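PDB 4IUH: NreA protein from Staphylococcus carnosus subsp. carnosus TM300, which functions as a cytosolic nitrate receptor built on a GAF domain, within the staphylococcal nitrate regulation system. Local coordinates for residues K37-A42 with L135-G140; A42-E47 with Y130-L135. All coordinates share one frame; numbering follows the deposited sequence.

Reading from the N terminus, helix 25-36 gives way to residues 37-39, and the chain then enters strand 40-47. Some eighty residues after that strand ends, strand 128-138 returns beside it, antiparallel, the last strand in sequence though not at the edge of the sheet. Contact 2 (42-47 with 130-135) closes the inner loop and contact 1 (37-42 with 135-140) the outer one, so contact 2 is nested inside the loop closed by contact 1. The two are successive sections of one strand pair, sharing Ala42 and Leu135, with centres about 15 Å apart. Together they tie the first strand of the GAF domain to the last, both inside the sheet between strands 54-61 and 115-125.

Contact 1 of 2, residues K37-A42 with L135-G140; sequences KFDFAA and LGQREG
Two backbone bonds join Phe40 to Gly136: Gly136 N to Phe40 O, 2.8 Å and nearly straight, and a weak return bond from Phe40 N to Gly136 O. Gly136 stands opposite two residues of the other strand's start, Asp39 and Phe40, the pattern of a classic beta bulge.

Side chains take over the pairing beyond it. Gln137 OE1 receives Asp39 N at 2.9 Å, the donor lying almost in line with the amide C=O (165°). A bend at chi2 (-76°) turns the Gln137 amide back to this N-H, and its NE2 makes a weak, long bond to Lys37 O while also donating to Pro142 O. Asp39 OD2 accepts Arg138 N at 2.9 Å through its anti lone pair, with 168° at the hydrogen. The same oxygen forms a salt bridge with Arg141. A water lies between Asp39 OD1 and Gln137 OE1 and can donate to either, weakly to OD1, but has more acceptors in reach than protons.

Apolar packing is concentrated on Phe38. Leu135 CB stands over the centre of one ring face, 3.6 Å from the centroid, a CH-pi contact, while Gly136 O lies in plane at the ring edge. On the sheet face shared by Ala41 and Leu135, Leu135 CD2 meets Ala41 CB at 3.9 Å; Leu29 and Ile32 of helix 25-36 pack against this pair. On the opposite face, Arg138 NH2 comes within 3.4 Å of Phe40 CB, and NH1 is salt-bridged to Glu113.

Lys37 ends helix 25-36 in a Schellman motif, so this polar network lies just where the chain passes from helix to sheet. The side-chain oxygens of Gln137 and Asp39 each take a backbone N-H across the contact, that of Asp39 and that of Arg138, where backbone-to-backbone pairing gives way, and the nearby Arg141 would be expected to stabilise the Asp39 carboxylate as an anion.

Contact 2 of 2, residues A42-E47 with Y130-L135; sequences AIALPE and YGALLL
Ala42 O receives Leu134 N at 2.9 Å with 176° at the hydrogen, and Leu133 adds a CA-H...O contact of 3.5 Å from its CA to this same Ala42 O. Ala42 N returns a bond to Leu134 O. The pattern recurs two residues on, where Ala44 N meets Ala132 O at 2.9 Å and Ala132 N meets Ala44 O.

Between these hydrogen-bonded pairs sits the non-hydrogen-bonded pair Ile43 and Leu133, whose side chains project to the face opposite to Ala42, Ala44, Ala132 and Leu134. Leu133 CG lies anti to its backbone N (chi1 171°), beside the carbonyl carbon, and Leu133 CD1 meets Ile43 CG1 at 4.1 Å. The strand axes run 167° apart, as expected of neighbouring strands in the antiparallel GAF sheet. Its two faces are packed differently: Ala44 and Ala132 face helix 78-86 through Ala80 and Val83, whereas Ile43 and Leu133 touch Leu156 and Ile152.

At the Pro46 end the contact is a CH-pi one: Pro46 CG lies over one face of the Tyr130 ring, displaced toward its rim, 3.4 Å from Tyr130 CZ. From the neighbouring residue, Leu45 CD2 reaches Tyr130 CE1 at 3.7 Å.

Contact 1 of 2, residues K37-A42 with L135-G140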
ATOM      1  N   LYS A  37     -10.414  -5.873   8.961  1.00 29.27           N
ATOM      2  CA  LYS A  37      -9.619  -6.706   9.865  1.00 29.88           C
ATOM      3  C   LYS A  37      -8.182  -6.921   9.388  1.00 27.06           C
ATOM      4  O   LYS A  37      -7.724  -8.057   9.254  1.00 26.81           O
ATOM      5  CB  LYS A  37     -10.299  -8.053  10.137  1.00 32.18           C
ATOM      6  CG  LYS A  37     -11.506  -7.986  11.069  1.00 35.94           C
ATOM      7  CD  LYS A  37     -12.755  -7.516  10.342  1.00 36.76           C
ATOM      8  CE  LYS A  37     -13.961  -7.445  11.283  1.00 40.94           C
ATOM      9  NZ  LYS A  37     -15.101  -6.682  10.685  1.00 42.00           N
ATOM     10  N   PHE A  38      -7.478  -5.822   9.134  1.00 23.14           N
ATOM     11  CA  PHE A  38      -6.052  -5.879   8.845  1.00 21.03           C
ATOM     12  C   PHE A  38      -5.236  -5.359  10.038  1.00 22.02           C
ATOM     13  O   PHE A  38      -5.706  -4.529  10.811  1.00 23.73           O
ATOM     14  CB  PHE A  38      -5.732  -5.063   7.590  1.00 18.62           C
ATOM     15  CG  PHE A  38      -6.005  -5.787   6.298  1.00 17.50           C
ATOM     16  CD1 PHE A  38      -5.040  -6.613   5.734  1.00 16.20           C
ATOM     17  CD2 PHE A  38      -7.213  -5.631   5.637  1.00 18.14           C
ATOM     18  CE1 PHE A  38      -5.281  -7.277   4.543  1.00 15.62           C
ATOM     19  CE2 PHE A  38      -7.459  -6.289   4.445  1.00 17.59           C
ATOM     20  CZ  PHE A  38      -6.487  -7.112   3.898  1.00 16.34           C
ATOM     21  N   ASP A  39      -4.018  -5.856  10.188  1.00 21.34           N
ATOM     22  CA  ASP A  39      -3.110  -5.340  11.208  1.00 22.44           C
ATOM     23  C   ASP A  39      -2.507  -3.974  10.830  1.00 21.13           C
ATOM     24  O   ASP A  39      -2.139  -3.182  11.700  1.00 22.66           O
ATOM     25  CB  ASP A  39      -1.988  -6.350  11.474  1.00 22.58           C
ATOM     26  CG  ASP A  39      -2.493  -7.630  12.135  1.00 24.78           C
ATOM     27  OD1 ASP A  39      -3.355  -7.540  13.040  1.00 27.25           O
ATOM     28  OD2 ASP A  39      -2.032  -8.729  11.749  1.00 24.37           O
ATOM     29  N   PHE A  40      -2.411  -3.705   9.532  1.00 18.71           N
ATOM     30  CA  PHE A  40      -1.694  -2.537   9.045  1.00 17.55           C
ATOM     31  C   PHE A  40      -2.290  -2.014   7.745  1.00 15.94           C
ATOM     32  O   PHE A  40      -2.726  -2.787   6.895  1.00 14.96           O
ATOM     33  CB  PHE A  40      -0.211  -2.879   8.836  1.00 16.58           C
ATOM     34  CG  PHE A  40       0.604  -1.758   8.236  1.00 15.60           C
ATOM     35  CD1 PHE A  40       0.942  -0.649   8.987  1.00 17.07           C
ATOM     36  CD2 PHE A  40       1.044  -1.826   6.921  1.00 13.61           C
ATOM     37  CE1 PHE A  40       1.696   0.378   8.434  1.00 16.55           C
ATOM     38  CE2 PHE A  40       1.803  -0.801   6.362  1.00 13.08           C
ATOM     39  CZ  PHE A  40       2.127   0.297   7.118  1.00 14.53           C
ATOM     40  N   ALA A  41      -2.296  -0.695   7.595  1.00 16.07           N
ATOM     41  CA  ALA A  41      -2.702  -0.064   6.345  1.00 14.90           C
ATOM     42  C   ALA A  41      -1.904   1.220   6.117  1.00 14.79           C
ATOM     43  O   ALA A  41      -1.533   1.911   7.072  1.00 16.27           O
ATOM     44  CB  ALA A  41      -4.197   0.227   6.349  1.00 16.14           C
ATOM     45  N   ALA A  42      -1.636   1.537   4.854  1.00 13.43           N
ATOM     46  CA  ALA A  42      -0.915   2.759   4.530  1.00 13.62           C
ATOM     47  C   ALA A  42      -1.247   3.268   3.135  1.00 12.96           C
ATOM     48  O   ALA A  42      -1.635   2.501   2.254  1.00 11.96           O
ATOM     49  CB  ALA A  42       0.586   2.546   4.677  1.00 13.14           C
ATOM     50  N   LEU A 135      -2.540  -2.906   2.294  1.00 10.56           N
ATOM     51  CA  LEU A 135      -3.239  -3.558   3.393  1.00 11.78           C
ATOM     52  C   LEU A 135      -2.391  -4.753   3.815  1.00 11.68           C
ATOM     53  O   LEU A 135      -2.087  -5.607   2.988  1.00 11.13           O
ATOM     54  CB  LEU A 135      -4.637  -3.999   2.942  1.00 12.68           C
ATOM     55  CG  LEU A 135      -5.489  -2.881   2.320  1.00 13.09           C
ATOM     56  CD1 LEU A 135      -6.807  -3.394   1.770  1.00 14.33           C
ATOM     57  CD2 LEU A 135      -5.748  -1.780   3.334  1.00 14.09           C
ATOM     58  N   GLY A 136      -1.980  -4.802   5.079  1.00 12.57           N
ATOM     59  CA  GLY A 136      -1.039  -5.818   5.519  1.00 12.82           C
ATOM     60  C   GLY A 136      -1.404  -6.553   6.801  1.00 14.75           C
ATOM     61  O   GLY A 136      -2.156  -6.039   7.643  1.00 16.07           O
ATOM     62  N   GLN A 137      -0.874  -7.767   6.935  1.00 15.29           N
ATOM     63  CA  GLN A 137      -1.040  -8.567   8.147  1.00 17.51           C
ATOM     64  C   GLN A 137       0.316  -8.838   8.788  1.00 18.19           C
ATOM     65  O   GLN A 137       1.354  -8.754   8.131  1.00 16.95           O
ATOM     66  CB  GLN A 137      -1.717  -9.911   7.840  1.00 18.42           C
ATOM     67  CG  GLN A 137      -3.106  -9.832   7.220  1.00 18.39           C
ATOM     68  CD  GLN A 137      -4.184  -9.457   8.224  1.00 20.29           C
ATOM     69  OE1 GLN A 137      -4.039  -8.495   8.976  1.00 20.60           O
ATOM     70  NE2 GLN A 137      -5.274 -10.221   8.237  1.00 21.96           N
ATOM     71  N   ARG A 138       0.304  -9.168  10.073  1.00 20.57           N
ATOM     72  CA  ARG A 138       1.517  -9.589  10.757  1.00 21.94           C
ATOM     73  C   ARG A 138       1.329 -10.972  11.374  1.00 24.33           C
ATOM     74  O   ARG A 138       0.214 -11.497  11.422  1.00 25.14           O
ATOM     75  CB  ARG A 138       1.907  -8.581  11.840  1.00 23.35           C
ATOM     76  CG  ARG A 138       2.146  -7.170  11.323  1.00 21.54           C
ATOM     77  CD  ARG A 138       2.516  -6.213  12.447  1.00 23.54           C
ATOM     78  NE  ARG A 138       1.774  -4.956  12.335  1.00 22.98           N
ATOM     79  CZ  ARG A 138       2.292  -3.831  11.858  1.00 21.87           C
ATOM     80  NH1 ARG A 138       3.557  -3.808  11.478  1.00 21.24           N
ATOM     81  NH2 ARG A 138       1.558  -2.731  11.777  1.00 21.77           N
ATOM     82  N   GLU A 139       2.437 -11.560  11.815  1.00 25.75           N
ATOM     83  CA  GLU A 139       2.417 -12.757  12.645  1.00 28.80           C
ATOM     84  C   GLU A 139       1.623 -13.919  12.070  1.00 29.04           C
ATOM     85  O   GLU A 139       0.917 -14.612  12.796  1.00 31.60           O
ATOM     86  CB  GLU A 139       1.903 -12.415  14.040  1.00 31.58           C
ATOM     87  CG  GLU A 139       2.774 -11.411  14.755  1.00 32.33           C
ATOM     88  CD  GLU A 139       2.362 -11.212  16.190  1.00 35.88           C
ATOM     89  OE1 GLU A 139       3.260 -11.153  17.057  1.00 38.38           O
ATOM     90  OE2 GLU A 139       1.144 -11.117  16.454  1.00 36.54           O
ATOM     91  N   GLY A 140       1.738 -14.121  10.764  1.00 26.76           N
ATOM     92  CA  GLY A 140       1.164 -15.287  10.126  1.00 27.36           C
ATOM     93  C   GLY A 140      -0.323 -15.234   9.846  1.00 27.17           C
ATOM     94  O   GLY A 140      -0.868 -16.175   9.270  1.00 27.93           O
TER
HETATM   95  O   HOH W   1      -5.347  -8.707  11.718  1.00 24.11           O

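Contact 2 of 2, residues A42-E47 with Y130-L135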
ATOM      1  N   ALA A  42      -1.636   1.537   4.854  1.00 13.43           N
ATOM      2  CA  ALA A  42      -0.915   2.759   4.530  1.00 13.62           C
ATOM      3  C   ALA A  42      -1.247   3.268   3.135  1.00 12.96           C
ATOM      4  O   ALA A  42      -1.635   2.501   2.254  1.00 11.96           O
ATOM      5  CB  ALA A  42       0.586   2.546   4.677  1.00 13.14           C
ATOM      6  N   ILE A  43      -1.102   4.576   2.948  1.00 13.94           N
ATOM      7  CA  ILE A  43      -1.305   5.191   1.641  1.00 13.83           C
ATOM      8  C   ILE A  43      -0.007   5.820   1.150  1.00 13.76           C
ATOM      9  O   ILE A  43       0.617   6.620   1.855  1.00 14.93           O
ATOM     10  CB  ILE A  43      -2.418   6.266   1.662  1.00 15.66           C
ATOM     11  CG1 ILE A  43      -3.747   5.665   2.125  1.00 16.17           C
ATOM     12  CG2 ILE A  43      -2.591   6.878   0.283  1.00 15.93           C
ATOM     13  CD1 ILE A  43      -4.848   6.692   2.319  1.00 18.46           C
ATOM     14  N   ALA A  44       0.397   5.432  -0.052  1.00 12.76           N
ATOM     15  CA  ALA A  44       1.556   6.002  -0.715  1.00 13.03           C
ATOM     16  C   ALA A  44       1.077   7.023  -1.738  1.00 14.22           C
ATOM     17  O   ALA A  44       0.238   6.712  -2.584  1.00 14.07           O
ATOM     18  CB  ALA A  44       2.354   4.914  -1.399  1.00 11.71           C
ATOM     19  N   LEU A  45       1.609   8.239  -1.662  1.00 15.80           N
ATOM     20  CA  LEU A  45       1.178   9.312  -2.555  1.00 17.47           C
ATOM     21  C   LEU A  45       2.366  10.094  -3.108  1.00 18.69           C
ATOM     22  O   LEU A  45       3.416  10.176  -2.466  1.00 18.83           O
ATOM     23  CB  LEU A  45       0.205  10.252  -1.833  1.00 19.21           C
ATOM     24  CG  LEU A  45      -1.188   9.688  -1.531  1.00 18.82           C
ATOM     25  CD1 LEU A  45      -1.932  10.571  -0.535  1.00 20.83           C
ATOM     26  CD2 LEU A  45      -1.998   9.536  -2.806  1.00 19.05           C
ATOM     27  N   PRO A  46       2.205  10.658  -4.315  1.00 19.95           N
ATOM     28  CA  PRO A  46       3.261  11.470  -4.929  1.00 21.66           C
ATOM     29  C   PRO A  46       3.455  12.813  -4.221  1.00 24.00           C
ATOM     30  O   PRO A  46       2.497  13.402  -3.725  1.00 25.01           O
ATOM     31  CB  PRO A  46       2.757  11.671  -6.363  1.00 22.78           C
ATOM     32  CG  PRO A  46       1.281  11.506  -6.268  1.00 22.53           C
ATOM     33  CD  PRO A  46       1.060  10.464  -5.221  1.00 20.14           C
ATOM     34  N   GLU A  47       4.699  13.276  -4.183  1.00 27.95           N
ATOM     35  CA  GLU A  47       5.071  14.493  -3.470  1.00 30.58           C
ATOM     36  C   GLU A  47       6.193  15.176  -4.258  1.00 32.83           C
ATOM     37  O   GLU A  47       6.878  14.525  -5.047  1.00 31.90           O
ATOM     38  CB  GLU A  47       5.542  14.116  -2.062  1.00 29.79           C
ATOM     39  CG  GLU A  47       5.683  15.254  -1.074  1.00 32.70           C
ATOM     40  CD  GLU A  47       6.061  14.755   0.319  1.00 32.34           C
ATOM     41  OE1 GLU A  47       7.197  15.038   0.768  1.00 33.88           O
ATOM     42  OE2 GLU A  47       5.226  14.076   0.962  1.00 30.78           O
ATOM     43  N   TYR A 130      -1.909   6.699  -9.776  1.00 22.02           N
ATOM     44  CA  TYR A 130      -1.507   7.825  -8.948  1.00 21.50           C
ATOM     45  C   TYR A 130      -0.742   7.406  -7.699  1.00 19.13           C
ATOM     46  O   TYR A 130       0.394   7.825  -7.483  1.00 18.99           O
ATOM     47  CB  TYR A 130      -2.754   8.614  -8.559  1.00 22.76           C
ATOM     48  CG  TYR A 130      -2.486   9.945  -7.922  1.00 23.91           C
ATOM     49  CD1 TYR A 130      -2.712  10.142  -6.565  1.00 23.23           C
ATOM     50  CD2 TYR A 130      -2.021  11.016  -8.676  1.00 26.14           C
ATOM     51  CE1 TYR A 130      -2.479  11.375  -5.969  1.00 24.77           C
ATOM     52  CE2 TYR A 130      -1.783  12.252  -8.092  1.00 27.64           C
ATOM     53  CZ  TYR A 130      -2.011  12.424  -6.735  1.00 26.95           C
ATOM     54  OH  TYR A 130      -1.778  13.649  -6.148  1.00 28.86           O
ATOM     55  N   GLY A 131      -1.370   6.585  -6.870  1.00 16.58           N
ATOM     56  CA  GLY A 131      -0.770   6.187  -5.612  1.00 14.93           C
ATOM     57  C   GLY A 131      -1.013   4.723  -5.333  1.00 13.37           C
ATOM     58  O   GLY A 131      -1.322   3.956  -6.242  1.00 13.45           O
ATOM     59  N   ALA A 132      -0.868   4.328  -4.076  1.00 12.34           N
ATOM     60  CA  ALA A 132      -1.089   2.940  -3.711  1.00 11.19           C
ATOM     61  C   ALA A 132      -1.675   2.821  -2.313  1.00 11.09           C
ATOM     62  O   ALA A 132      -1.312   3.569  -1.403  1.00 11.44           O
ATOM     63  CB  ALA A 132       0.213   2.149  -3.814  1.00 10.16           C
ATOM     64  N   LEU A 133      -2.589   1.876  -2.151  1.00 11.03           N
ATOM     65  CA  LEU A 133      -3.069   1.514  -0.828  1.00 11.15           C
ATOM     66  C   LEU A 133      -2.451   0.176  -0.464  1.00 10.14           C
ATOM     67  O   LEU A 133      -2.503  -0.771  -1.253  1.00  9.80           O
ATOM     68  CB  LEU A 133      -4.597   1.418  -0.806  1.00 12.38           C
ATOM     69  CG  LEU A 133      -5.196   0.831   0.472  1.00 12.91           C
ATOM     70  CD1 LEU A 133      -4.982   1.769   1.658  1.00 13.65           C
ATOM     71  CD2 LEU A 133      -6.676   0.480   0.303  1.00 14.35           C
ATOM     72  N   LEU A 134      -1.852   0.105   0.721  1.00 10.03           N
ATOM     73  CA  LEU A 134      -1.273  -1.142   1.209  1.00  9.52           C
ATOM     74  C   LEU A 134      -2.073  -1.670   2.395  1.00 10.44           C
ATOM     75  O   LEU A 134      -2.277  -0.965   3.378  1.00 11.38           O
ATOM     76  CB  LEU A 134       0.189  -0.925   1.614  1.00  9.18           C
ATOM     77  CG  LEU A 134       0.924  -2.087   2.286  1.00  9.13           C
ATOM     78  CD1 LEU A 134       0.873  -3.309   1.397  1.00  8.63           C
ATOM     79  CD2 LEU A 134       2.371  -1.709   2.600  1.00  9.23           C
ATOM     80  N   LEU A 135      -2.540  -2.906   2.294  1.00 10.56           N
ATOM     81  CA  LEU A 135      -3.239  -3.558   3.393  1.00 11.78           C
ATOM     82  C   LEU A 135      -2.391  -4.753   3.815  1.00 11.68           C
ATOM     83  O   LEU A 135      -2.087  -5.607   2.988  1.00 11.13           O
ATOM     84  CB  LEU A 135      -4.637  -3.999   2.942  1.00 12.68           C
ATOM     85  CG  LEU A 135      -5.489  -2.881   2.320  1.00 13.09           C
ATOM     86  CD1 LEU A 135      -6.807  -3.394   1.770  1.00 14.33           C
ATOM     87  CD2 LEU A 135      -5.748  -1.780   3.334  1.00 14.09           C
TER